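Local coordinates for protein endo-1,4-beta-xylanase 1 (Hypocrea jecorina, PDB 1XYN) that hydrolyses internal beta-1,4-xylosidic linkages in the main chain of xylan, a plant cell-wall hemicellulose, releasing xylooligosaccharides and xylose, at residues 60-65 with 75-80. Numbering follows the deposited sequence.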
loop_
_atom_site.group_PDB
_atom_site.type_symbol
_atom_site.label_atom_id
_atom_site.label_comp_id
_atom_site.label_asym_id
_atom_site.label_seq_id
_atom_site.Cartn_x
_atom_site.Cartn_y
_atom_site.Cartn_z
ATOM N N THR A 60 6.433 -4.957 14.184
ATOM C CA THR A 60 7.471 -5.127 13.163
ATOM C C THR A 60 8.434 -3.938 13.120
ATOM O O THR A 60 7.997 -2.784 13.101
ATOM C CB THR A 60 6.853 -5.264 11.755
ATOM O OG1 THR A 60 5.878 -6.312 11.762
ATOM C CG2 THR A 60 7.930 -5.571 10.715
ATOM N N GLY A 61 9.731 -4.233 13.059
ATOM C CA GLY A 61 10.746 -3.194 12.997
ATOM C C GLY A 61 11.913 -3.637 12.131
ATOM O O GLY A 61 12.434 -4.740 12.312
ATOM N N LEU A 62 12.333 -2.780 11.199
ATOM C CA LEU A 62 13.437 -3.095 10.290
ATOM C C LEU A 62 14.473 -1.975 10.192
ATOM O O LEU A 62 14.112 -0.805 10.061
ATOM C CB LEU A 62 12.899 -3.340 8.869
ATOM C CG LEU A 62 11.501 -3.923 8.625
ATOM C CD1 LEU A 62 11.186 -3.913 7.131
ATOM C CD2 LEU A 62 11.406 -5.330 9.180
ATOM N N LEU A 63 15.753 -2.329 10.289
ATOM C CA LEU A 63 16.839 -1.359 10.133
ATOM C C LEU A 63 17.558 -1.787 8.849
ATOM O O LEU A 63 18.133 -2.876 8.787
ATOM C CB LEU A 63 17.796 -1.393 11.327
ATOM C CG LEU A 63 18.996 -0.431 11.258
ATOM C CD1 LEU A 63 18.522 1.024 11.148
ATOM C CD2 LEU A 63 19.891 -0.624 12.478
ATOM N N SER A 64 17.531 -0.945 7.823
ATOM C CA SER A 64 18.153 -1.328 6.570
ATOM C C SER A 64 18.510 -0.214 5.611
ATOM O O SER A 64 18.000 0.899 5.710
ATOM C CB SER A 64 17.210 -2.272 5.819
ATOM O OG SER A 64 16.009 -1.614 5.432
ATOM N N VAL A 65 19.422 -0.524 4.693
ATOM C CA VAL A 65 19.771 0.420 3.650
ATOM C C VAL A 65 18.564 0.202 2.745
ATOM O O VAL A 65 18.192 -0.944 2.471
ATOM C CB VAL A 65 21.088 0.042 2.921
ATOM C CG1 VAL A 65 21.287 0.934 1.692
ATOM C CG2 VAL A 65 22.297 0.180 3.879
ATOM N N GLU A 75 12.357 -1.467 -5.785
ATOM C CA GLU A 75 12.498 -1.042 -4.399
ATOM C C GLU A 75 13.388 -2.097 -3.750
ATOM O O GLU A 75 13.068 -3.279 -3.765
ATOM C CB GLU A 75 11.137 -1.015 -3.713
ATOM C CG GLU A 75 11.174 -0.726 -2.222
ATOM C CD GLU A 75 9.783 -0.670 -1.615
ATOM O OE1 GLU A 75 8.981 -1.586 -1.883
ATOM O OE2 GLU A 75 9.485 0.297 -0.883
ATOM N N TYR A 76 14.506 -1.684 -3.175
ATOM C CA TYR A 76 15.380 -2.654 -2.570
ATOM C C TYR A 76 15.673 -2.396 -1.104
ATOM O O TYR A 76 15.576 -1.271 -0.629
ATOM C CB TYR A 76 16.671 -2.788 -3.393
ATOM C CG TYR A 76 17.557 -1.560 -3.442
ATOM C CD1 TYR A 76 18.449 -1.290 -2.404
ATOM C CD2 TYR A 76 17.507 -0.668 -4.522
ATOM C CE1 TYR A 76 19.268 -0.164 -2.428
ATOM C CE2 TYR A 76 18.326 0.467 -4.556
ATOM C CZ TYR A 76 19.203 0.708 -3.499
ATOM O OH TYR A 76 20.021 1.815 -3.486
ATOM N N TYR A 77 16.008 -3.465 -0.391
ATOM C CA TYR A 77 16.329 -3.402 1.027
ATOM C C TYR A 77 17.537 -4.276 1.277
ATOM O O TYR A 77 17.725 -5.299 0.624
ATOM C CB TYR A 77 15.211 -3.989 1.908
ATOM C CG TYR A 77 13.874 -3.281 1.928
ATOM C CD1 TYR A 77 13.083 -3.222 0.785
ATOM C CD2 TYR A 77 13.362 -2.748 3.116
ATOM C CE1 TYR A 77 11.824 -2.663 0.814
ATOM C CE2 TYR A 77 12.095 -2.180 3.160
ATOM C CZ TYR A 77 11.329 -2.145 1.997
ATOM O OH TYR A 77 10.064 -1.604 1.993
ATOM N N ILE A 78 18.337 -3.870 2.252
ATOM C CA ILE A 78 19.501 -4.620 2.682
ATOM C C ILE A 78 19.347 -4.514 4.186
ATOM O O ILE A 78 19.858 -3.583 4.818
ATOM C CB ILE A 78 20.832 -3.995 2.216
ATOM C CG1 ILE A 78 20.933 -4.065 0.687
ATOM C CG2 ILE A 78 22.007 -4.753 2.844
ATOM C CD1 ILE A 78 22.048 -3.236 0.096
ATOM N N MET A 79 18.516 -5.407 4.721
ATOM C CA MET A 79 18.211 -5.449 6.142
ATOM C C MET A 79 19.355 -5.924 6.996
ATOM O O MET A 79 19.848 -7.028 6.814
ATOM C CB MET A 79 16.989 -6.331 6.385
ATOM C CG MET A 79 15.688 -5.682 6.003
ATOM S SD MET A 79 14.320 -6.837 6.069
ATOM C CE MET A 79 13.519 -6.428 4.522
ATOM N N GLU A 80 19.774 -5.072 7.922
ATOM C CA GLU A 80 20.855 -5.388 8.836
ATOM C C GLU A 80 20.259 -5.888 10.125
ATOM O O GLU A 80 20.917 -6.557 10.931
ATOM C CB GLU A 80 21.715 -4.148 9.093
ATOM C CG GLU A 80 22.362 -3.597 7.829
ATOM C CD GLU A 80 23.344 -4.576 7.215
ATOM O OE1 GLU A 80 24.310 -4.948 7.906
ATOM O OE2 GLU A 80 23.160 -4.969 6.044
#
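Val65 and Ile78 form a hydrogen-bonded antiparallel pair in the beta hairpin of strands 60-70 and 74-79, within the beta jelly roll of a family 11 xylanase. Ile78 N donates to Val65 O at 2.9 Å, and Val65 N returns a bond to Ile78 O at 3.1 Å. Glu80 N adds a third bond, 2.9 Å to Leu63 O, where the chain turns a corner and its next strand continues the pairing through Asp81. The two segments diverge strongly, their directions meeting at 115°, and the bridged pairs are confined to a short run; alternation along each strand still sends successive side chains to opposite faces.

On one face the side chains of Val65 and Ile78 lie side by side, CB to CB 4.1 Å, and both rest on Val137 of the other sheet. The opposite, cleft-lining face carries Ser64, Tyr77 and Met79, together with the predicted nucleophile Glu75. Here the CD1 methyl of Leu62 meets the Met79 CE methyl at 4.3 Å and approaches the Tyr77 ring obliquely; the hydroxyl of that ring bonds Glu164, the predicted proton donor.

The strands come close at the non-hydrogen-bonded pair Ser64-Met79, where Ser64 CB lies 3.1 Å from Ile78 O. With chi1 at 65°, Ser64 OG stands between its own backbone N and carbonyl carbon, 3.7 Å from Tyr77 CD2.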